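Local coordinates for protein RRNA methyltransferase (Streptomyces viridochromogenes, PDB 1O9G) that methylates guanine-2535 of 23S ribosomal RNA at N1 with S-adenosyl-L-methionine as methyl donor, which confers resistance to the orthosomycin antibiotic avilamycin, at residues 5-10 / 35-40; 98-103 / 143-148; 211-216 / 235-240. The protein carries 3 engineered substitutions. All coordinates share one frame; numbering follows the deposited sequence.

How the contacts relate
Going from the N terminus, contact 1 comes first: it folds the loop 5-10 back onto helix 33-45, closing a loop of 24 residues. Contact 2 joins the turn before helix 102-119 to the lead-in of edge strand 147-151, so that the largely helical stretch between, with helices 102-119 and 122-140, leaves and returns beside the sheet edge. Contact 3 pairs strand 209-214 with strand 235-241, closing an 18-residue connection that holds the outermost strand 228-232. The three are in series, neither nesting nor crossing. Contacts 1 and 3 touch: Leu35 packs on Arg235, and Ile39 on Ala211, Thr213 and Ala237. Contacts 2 and 3 reach the same seven-stranded sheet, their centres about 27 Å apart.

Contact 1: residues 5-10 / 35-40; sequences RHAVER and LATEIF
Three consecutive backbone N-H groups, those of Arg5, His6 and Ala7, converge on the carboxylate of Glu38. Arg5 N reaches Glu38 OE2 at 2.8 Å, on the syn side but 30° out of the carboxylate plane. The other oxygen takes two bonds: His6 N meets Glu38 OE1 at 3.0 Å through its syn lone pair, while Ala7 N lies 2.9 Å from Glu38 OE1, nearly on the line of its C-O bond. Glutamate suits this place because its chain, with CG anti to the backbone N (chi1 178°) and a bend at chi2, carries two acceptors from the helix to the loop.

The charged partners lie beyond the two segments. Glu38 OE2 also forms a salt bridge with Arg42 one turn along helix 33-45, and Arg5 NH1 pairs with Glu228.

Apolar packing is slight. Ala7, at the centre of an inverse gamma turn, brings its CB to 3.9 Å from Thr37 CG2, the small alanine letting the loop lie close. Glu38 and Leu35 also touch Leu230 of edge strand 228-232.

A buried carboxylate thus holds an irregular N-terminal loop by its main chain. Three N-H donors and the arginine would probably favour the ionised form of Glu38.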
loop_
_atom_site.group_PDB
_atom_site.type_symbol
_atom_site.label_atom_id
_atom_site.label_comp_id
_atom_site.label_asym_id
_atom_site.label_seq_id
_atom_site.Cartn_x
_atom_site.Cartn_y
_atom_site.Cartn_z
ATOM N N ARG A 5 0.152 -0.824 -18.521
ATOM C CA ARG A 5 -1.101 -1.244 -19.127
ATOM C C ARG A 5 -2.270 -0.345 -18.721
ATOM O O ARG A 5 -3.218 -0.161 -19.478
ATOM C CB ARG A 5 -1.386 -2.689 -18.709
ATOM C CG ARG A 5 -2.363 -3.421 -19.583
ATOM C CD ARG A 5 -2.638 -4.836 -19.133
ATOM N NE ARG A 5 -1.429 -5.656 -19.206
ATOM C CZ ARG A 5 -1.026 -6.507 -18.267
ATOM N NH1 ARG A 5 -1.730 -6.703 -17.156
ATOM N NH2 ARG A 5 0.092 -7.195 -18.442
ATOM N N HIS A 6 -2.189 0.220 -17.517
ATOM C CA HIS A 6 -3.298 0.952 -16.900
ATOM C C HIS A 6 -2.951 2.402 -16.698
ATOM O O HIS A 6 -3.737 3.286 -17.032
ATOM C CB HIS A 6 -3.653 0.318 -15.556
ATOM C CG HIS A 6 -4.223 -1.048 -15.694
ATOM N ND1 HIS A 6 -3.444 -2.181 -15.617
ATOM C CD2 HIS A 6 -5.488 -1.470 -15.923
ATOM C CE1 HIS A 6 -4.203 -3.243 -15.813
ATOM N NE2 HIS A 6 -5.449 -2.840 -15.994
ATOM N N ALA A 7 -1.776 2.631 -16.121
ATOM C CA ALA A 7 -1.216 3.955 -15.957
ATOM C C ALA A 7 -0.456 4.315 -17.235
ATOM O O ALA A 7 0.758 4.487 -17.210
ATOM C CB ALA A 7 -0.286 3.982 -14.718
ATOM N N VAL A 8 -1.193 4.428 -18.344
ATOM C CA VAL A 8 -0.631 4.534 -19.694
ATOM C C VAL A 8 -0.065 5.927 -19.974
ATOM O O VAL A 8 0.986 6.060 -20.601
ATOM C CB VAL A 8 -1.701 4.193 -20.771
ATOM C CG1 VAL A 8 -1.170 4.444 -22.188
ATOM C CG2 VAL A 8 -2.173 2.754 -20.612
ATOM N N GLU A 9 -0.767 6.958 -19.517
ATOM C CA GLU A 9 -0.270 8.325 -19.623
ATOM C C GLU A 9 0.220 8.787 -18.256
ATOM O O GLU A 9 -0.461 8.584 -17.247
ATOM C CB GLU A 9 -1.361 9.251 -20.165
ATOM C CG GLU A 9 -1.630 9.060 -21.651
ATOM C CD GLU A 9 -3.100 8.857 -21.968
ATOM O OE1 GLU A 9 -3.892 9.800 -21.755
ATOM O OE2 GLU A 9 -3.464 7.757 -22.437
ATOM N N ARG A 10 1.410 9.385 -18.227
ATOM C CA ARG A 10 2.006 9.867 -16.983
ATOM C C ARG A 10 1.150 10.988 -16.400
ATOM O O ARG A 10 0.975 12.042 -17.019
ATOM C CB ARG A 10 3.442 10.351 -17.211
ATOM C CG ARG A 10 4.199 10.697 -15.931
ATOM C CD ARG A 10 5.691 10.376 -15.973
ATOM N NE ARG A 10 6.383 11.034 -17.084
ATOM C CZ ARG A 10 7.700 11.248 -17.152
ATOM N NH1 ARG A 10 8.511 10.865 -16.169
ATOM N NH2 ARG A 10 8.213 11.857 -18.216
ATOM N N LEU A 35 3.659 3.568 -10.416
ATOM C CA LEU A 35 3.841 2.141 -10.271
ATOM C C LEU A 35 2.821 1.592 -9.278
ATOM O O LEU A 35 2.304 0.486 -9.452
ATOM C CB LEU A 35 5.275 1.816 -9.848
ATOM C CG LEU A 35 5.615 0.349 -9.712
ATOM C CD1 LEU A 35 5.286 -0.413 -10.995
ATOM C CD2 LEU A 35 7.076 0.166 -9.362
ATOM N N ALA A 36 2.543 2.338 -8.224
ATOM C CA ALA A 36 1.536 1.883 -7.245
ATOM C C ALA A 36 0.187 1.646 -7.905
ATOM O O ALA A 36 -0.444 0.596 -7.711
ATOM C CB ALA A 36 1.390 2.873 -6.118
ATOM N N THR A 37 -0.246 2.600 -8.705
ATOM C CA THR A 37 -1.564 2.498 -9.328
ATOM C C THR A 37 -1.560 1.411 -10.423
ATOM O O THR A 37 -2.544 0.719 -10.594
ATOM C CB THR A 37 -2.052 3.853 -9.809
ATOM O OG1 THR A 37 -3.389 3.708 -10.295
ATOM C CG2 THR A 37 -1.264 4.380 -10.949
ATOM N N GLU A 38 -0.434 1.214 -11.104
ATOM C CA GLU A 38 -0.306 0.154 -12.102
ATOM C C GLU A 38 -0.472 -1.218 -11.449
ATOM O O GLU A 38 -1.224 -2.050 -11.927
ATOM C CB GLU A 38 1.042 0.247 -12.828
ATOM C CG GLU A 38 1.301 -0.853 -13.852
ATOM C CD GLU A 38 0.463 -0.754 -15.117
ATOM O OE1 GLU A 38 -0.100 0.316 -15.406
ATOM O OE2 GLU A 38 0.385 -1.760 -15.856
ATOM N N ILE A 39 0.227 -1.458 -10.355
ATOM C CA ILE A 39 0.180 -2.747 -9.695
ATOM C C ILE A 39 -1.245 -2.973 -9.163
ATOM O O ILE A 39 -1.798 -4.057 -9.323
ATOM C CB ILE A 39 1.231 -2.859 -8.551
ATOM C CG1 ILE A 39 2.658 -2.774 -9.090
ATOM C CG2 ILE A 39 1.011 -4.147 -7.792
ATOM C CD1 ILE A 39 3.728 -2.567 -8.030
ATOM N N PHE A 40 -1.811 -1.964 -8.505
ATOM C CA PHE A 40 -3.138 -2.102 -7.914
ATOM C C PHE A 40 -4.186 -2.423 -8.988
ATOM O O PHE A 40 -5.032 -3.305 -8.810
ATOM C CB PHE A 40 -3.528 -0.847 -7.115
ATOM C CG PHE A 40 -4.876 -0.921 -6.490
ATOM C CD1 PHE A 40 -5.109 -1.787 -5.453
ATOM C CD2 PHE A 40 -5.925 -0.144 -6.957
ATOM C CE1 PHE A 40 -6.340 -1.868 -4.873
ATOM C CE2 PHE A 40 -7.161 -0.208 -6.378
ATOM C CZ PHE A 40 -7.376 -1.072 -5.340
#

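Contact 2: residues 98-103 / 143-148; sequences ALLSPA and GALPCA
Leu100 and Leu145 join the turn ahead of helix 102-119 to the approach to edge strand 147-151, in the Rossmann-like sheet of this methyltransferase. Residues 98-101 form a type I beta turn, in which Leu100 CB points toward residues 143-148. Its CG stands anti to the carbonyl carbon (chi1 -64°); chi2, near anti, then carries CD1 outward to 4.1 Å from Cys147 CB. At its base, Leu100 CB lies 4.2 Å from Leu145 CB. Leu145 takes the other common rotamer, CG anti to the backbone N (chi1 179°). Its side chain packs on Leu77 and Val80 of strand 77-84, and Leu100 also rests on Val80, so branched aliphatic residues suit both places.

Farther out the packing uses small or rigid groups. Ala144 CB sits 3.8 Å from Ser101 CB and 3.9 Å from Pro102 CD. Serine suits the N-cap: its OG lies between the backbone N and carbonyl carbon and accepts from Gly104 N. Proline suits the first turn of a helix, where no N-H is needed, and its ring also meets helix 122-140. Gly143, with positive phi, adopts a backbone easy for glycine.

One direct hydrogen bond crosses the contact, Leu145 N to Leu100 O, 3.0 Å long and almost straight at 175°. A water donates to Leu145 O at 2.8 Å and weakly to Leu100 O.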
loop_
_atom_site.group_PDB
_atom_site.type_symbol
_atom_site.label_atom_id
_atom_site.label_comp_id
_atom_site.label_asym_id
_atom_site.label_seq_id
_atom_site.Cartn_x
_atom_site.Cartn_y
_atom_site.Cartn_z
ATOM N N ALA A 98 -4.511 8.796 8.890
ATOM C CA ALA A 98 -5.385 9.875 9.326
ATOM C C ALA A 98 -5.861 10.715 8.121
ATOM O O ALA A 98 -6.918 11.331 8.183
ATOM C CB ALA A 98 -4.704 10.735 10.362
ATOM N N LEU A 99 -5.072 10.762 7.052
ATOM C CA LEU A 99 -5.415 11.492 5.843
ATOM C C LEU A 99 -6.505 10.849 4.995
ATOM O O LEU A 99 -6.919 11.424 3.994
ATOM C CB LEU A 99 -4.156 11.701 4.984
ATOM C CG LEU A 99 -3.013 12.428 5.705
ATOM C CD1 LEU A 99 -1.796 12.369 4.829
ATOM C CD2 LEU A 99 -3.385 13.854 6.043
ATOM N N LEU A 100 -6.984 9.682 5.393
ATOM C CA LEU A 100 -8.057 9.001 4.669
ATOM C C LEU A 100 -9.433 9.488 5.083
ATOM O O LEU A 100 -10.423 8.927 4.630
ATOM C CB LEU A 100 -7.940 7.494 4.821
ATOM C CG LEU A 100 -6.683 6.924 4.197
ATOM C CD1 LEU A 100 -6.610 5.469 4.473
ATOM C CD2 LEU A 100 -6.617 7.187 2.682
ATOM N N SER A 101 -9.507 10.498 5.932
ATOM C CA SER A 101 -10.790 11.153 6.186
ATOM C C SER A 101 -10.722 12.627 5.842
ATOM O O SER A 101 -9.658 13.239 5.907
ATOM C CB SER A 101 -11.244 10.982 7.621
ATOM O OG SER A 101 -10.562 11.884 8.456
ATOM N N PRO A 102 -11.841 13.225 5.460
ATOM C CA PRO A 102 -11.834 14.686 5.288
ATOM C C PRO A 102 -11.310 15.446 6.507
ATOM O O PRO A 102 -10.530 16.396 6.295
ATOM C CB PRO A 102 -13.288 15.008 4.975
ATOM C CG PRO A 102 -13.800 13.751 4.315
ATOM C CD PRO A 102 -13.136 12.634 5.084
ATOM N N ALA A 103 -11.616 15.016 7.722
ATOM C CA ALA A 103 -11.147 15.721 8.923
ATOM C C ALA A 103 -9.627 15.670 9.010
ATOM O O ALA A 103 -9.007 16.640 9.378
ATOM C CB ALA A 103 -11.759 15.158 10.204
ATOM N N GLY A 143 -16.278 9.831 0.449
ATOM C CA GLY A 143 -16.078 10.296 1.809
ATOM C C GLY A 143 -14.975 9.505 2.516
ATOM O O GLY A 143 -14.174 8.821 1.874
ATOM N N ALA A 144 -14.957 9.576 3.839
ATOM C CA ALA A 144 -13.916 8.933 4.612
ATOM C C ALA A 144 -13.815 7.453 4.230
ATOM O O ALA A 144 -14.824 6.775 4.073
ATOM C CB ALA A 144 -14.158 9.057 6.092
ATOM N N LEU A 145 -12.586 6.976 4.126
ATOM C CA LEU A 145 -12.306 5.608 3.816
ATOM C C LEU A 145 -12.008 4.853 5.112
ATOM O O LEU A 145 -10.991 5.134 5.769
ATOM C CB LEU A 145 -11.110 5.510 2.880
ATOM C CG LEU A 145 -10.704 4.095 2.485
ATOM C CD1 LEU A 145 -11.800 3.308 1.829
ATOM C CD2 LEU A 145 -9.472 4.152 1.566
ATOM N N PRO A 146 -12.869 3.905 5.510
ATOM C CA PRO A 146 -12.617 3.139 6.727
ATOM C C PRO A 146 -11.229 2.486 6.678
ATOM O O PRO A 146 -10.816 1.974 5.650
ATOM C CB PRO A 146 -13.737 2.110 6.736
ATOM C CG PRO A 146 -14.848 2.755 6.015
ATOM C CD PRO A 146 -14.160 3.525 4.908
ATOM N N CYS A 147 -10.513 2.602 7.786
ATOM C CA CYS A 147 -9.149 2.110 7.882
ATOM C C CYS A 147 -8.875 1.628 9.301
ATOM O O CYS A 147 -9.466 2.091 10.265
ATOM C CB CYS A 147 -8.135 3.175 7.446
ATOM S SG CYS A 147 -8.106 4.647 8.476
ATOM N N ALA A 148 -7.968 0.684 9.402
ATOM C CA ALA A 148 -7.555 0.129 10.681
ATOM C C ALA A 148 -6.037 -0.094 10.555
ATOM O O ALA A 148 -5.496 -0.368 9.481
ATOM C CB ALA A 148 -8.246 -1.138 10.907
HETATM O O HOH W 1 -10.868 7.263 7.561
#

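Contact 3: residues 211-216 / 235-240; sequences AVTDRS and RSAVMV. Engineered in segment 235-240: Met239 (natural residue Leu).
The guanidinium groups of Arg215 and Arg235 meet with their planes 63° apart: Arg215 NH1 stands over one face of the Arg235 group, offset toward its rim, while Arg235 NH2 lies at the edge of the Arg215 group, near its plane. Arg215 NH1 and Arg235 NH2, two like-charged donors, are 3.2 Å apart. Arg215 bends at chi2 and chi3; Arg235 runs extended from CG to NE.

Behind them, strand 235-241, the antiparallel strand of the class I methyltransferase sheet, pairs with strand 209-214. Val212 and Val238 form a hydrogen-bonded pair, with Val212 N to Val238 O and Val238 N to Val212 O both 2.9 Å. Side by side, Val212 CG2 and Val238 CG1 are 3.4 Å apart, tighter than usual van der Waals contact; beta-branched residues suit extended strands. Ala211, Thr213 and Ala237 point to the face covered by Ile39 of helix 33-45, where small residues allow close approach. The engineered Met239, a selenomethionine, lays its CG 3.9 Å from Ala211 CB.

Asp214 and Ser236 pair likewise, Asp214 N to Ser236 O and Ser236 N to Asp214 O both 3.1 Å. Ser236 O also accepts, at 2.8 Å, from Thr213 OG1 above the carbonyl plane. Ser216, past the strand, shares an OG-OG hydrogen bond with Ser236.

These bonds tie the strands, while the arginines, where strand 209-214 ends and 235-241 begins, probably carry an electrostatic cost.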
loop_
_atom_site.group_PDB
_atom_site.type_symbol
_atom_site.label_atom_id
_atom_site.label_comp_id
_atom_site.label_asym_id
_atom_site.label_seq_id
_atom_site.Cartn_x
_atom_site.Cartn_y
_atom_site.Cartn_z
ATOM N N ALA A 211 -0.127 -9.262 -4.056
ATOM C CA ALA A 211 0.834 -8.566 -4.929
ATOM C C ALA A 211 1.983 -8.085 -4.031
ATOM O O ALA A 211 1.781 -7.349 -3.074
ATOM C CB ALA A 211 0.205 -7.412 -5.605
ATOM N N VAL A 212 3.187 -8.522 -4.367
ATOM C CA VAL A 212 4.395 -8.092 -3.669
ATOM C C VAL A 212 5.389 -7.483 -4.645
ATOM O O VAL A 212 5.509 -7.916 -5.785
ATOM C CB VAL A 212 5.017 -9.254 -2.884
ATOM C CG1 VAL A 212 4.014 -9.845 -1.905
ATOM C CG2 VAL A 212 5.489 -10.340 -3.783
ATOM N N THR A 213 6.111 -6.485 -4.175
ATOM C CA THR A 213 7.111 -5.796 -4.970
ATOM C C THR A 213 8.416 -5.659 -4.178
ATOM O O THR A 213 8.423 -5.647 -2.944
ATOM C CB THR A 213 6.537 -4.452 -5.486
ATOM O OG1 THR A 213 7.509 -3.767 -6.266
ATOM C CG2 THR A 213 6.156 -3.510 -4.358
ATOM N N ASP A 214 9.524 -5.605 -4.905
ATOM C CA ASP A 214 10.883 -5.627 -4.335
ATOM C C ASP A 214 11.815 -4.936 -5.320
ATOM O O ASP A 214 11.475 -4.756 -6.483
ATOM C CB ASP A 214 11.326 -7.087 -4.166
ATOM C CG ASP A 214 12.349 -7.313 -3.054
ATOM O OD1 ASP A 214 13.062 -6.376 -2.615
ATOM O OD2 ASP A 214 12.521 -8.452 -2.571
ATOM N N ARG A 215 12.996 -4.572 -4.842
ATOM C CA ARG A 215 14.089 -4.159 -5.701
ATOM C C ARG A 215 14.769 -5.424 -6.196
ATOM O O ARG A 215 15.719 -5.928 -5.587
ATOM C CB ARG A 215 15.070 -3.288 -4.924
ATOM C CG ARG A 215 16.133 -2.626 -5.777
ATOM C CD ARG A 215 15.692 -1.292 -6.360
ATOM N NE ARG A 215 15.336 -0.308 -5.331
ATOM C CZ ARG A 215 14.479 0.701 -5.500
ATOM N NH1 ARG A 215 13.861 0.886 -6.667
ATOM N NH2 ARG A 215 14.241 1.543 -4.496
ATOM N N SER A 216 14.251 -5.963 -7.288
ATOM C CA SER A 216 14.856 -7.130 -7.907
ATOM C C SER A 216 14.405 -7.289 -9.345
ATOM O O SER A 216 13.574 -6.540 -9.835
ATOM C CB SER A 216 14.532 -8.386 -7.125
ATOM O OG SER A 216 13.232 -8.802 -7.425
ATOM N N ARG A 235 12.588 -2.029 -10.075
ATOM C CA ARG A 235 11.630 -2.771 -9.257
ATOM C C ARG A 235 10.906 -3.866 -10.060
ATOM O O ARG A 235 10.683 -3.722 -11.243
ATOM C CB ARG A 235 10.583 -1.817 -8.692
ATOM C CG ARG A 235 11.000 -1.055 -7.422
ATOM C CD ARG A 235 9.817 -0.352 -6.759
ATOM N NE ARG A 235 10.175 0.500 -5.614
ATOM C CZ ARG A 235 10.688 1.710 -5.727
ATOM N NH1 ARG A 235 10.972 2.428 -4.641
ATOM N NH2 ARG A 235 10.936 2.224 -6.929
ATOM N N SER A 236 10.581 -4.979 -9.409
ATOM C CA SER A 236 9.677 -5.955 -9.978
ATOM C C SER A 236 8.513 -6.202 -9.020
ATOM O O SER A 236 8.564 -5.851 -7.851
ATOM C CB SER A 236 10.388 -7.266 -10.305
ATOM O OG SER A 236 10.837 -7.906 -9.134
ATOM N N ALA A 237 7.456 -6.783 -9.548
ATOM C CA ALA A 237 6.326 -7.224 -8.758
ATOM C C ALA A 237 5.876 -8.582 -9.241
ATOM O O ALA A 237 6.122 -8.952 -10.382
ATOM C CB ALA A 237 5.206 -6.224 -8.841
ATOM N N VAL A 238 5.223 -9.312 -8.346
ATOM C CA VAL A 238 4.612 -10.592 -8.670
ATOM C C VAL A 238 3.271 -10.638 -7.941
ATOM O O VAL A 238 3.132 -10.093 -6.863
ATOM C CB VAL A 238 5.534 -11.781 -8.291
ATOM C CG1 VAL A 238 5.744 -11.877 -6.796
ATOM C CG2 VAL A 238 4.978 -13.069 -8.876
HETATM N N MSE A 239 2.302 -11.285 -8.594
HETATM C CA MSE A 239 0.990 -11.486 -7.993
HETATM C C MSE A 239 0.644 -12.957 -8.011
HETATM O O MSE A 239 0.881 -13.622 -8.987
HETATM C CB MSE A 239 -0.082 -10.778 -8.823
HETATM C CG MSE A 239 0.115 -9.310 -9.020
HETATM SE SE MSE A 239 -1.300 -8.557 -10.087
HETATM C CE MSE A 239 -1.913 -10.183 -11.037
ATOM N N VAL A 240 0.064 -13.410 -6.910
ATOM C CA VAL A 240 -0.407 -14.772 -6.779
ATOM C C VAL A 240 -1.812 -14.789 -6.182
ATOM O O VAL A 240 -2.242 -13.881 -5.519
ATOM C CB VAL A 240 0.535 -15.639 -5.866
ATOM C CG1 VAL A 240 1.929 -15.754 -6.466
ATOM C CG2 VAL A 240 0.575 -15.133 -4.497
HETATM O O HOH W 2 12.814 -5.390 -12.776
#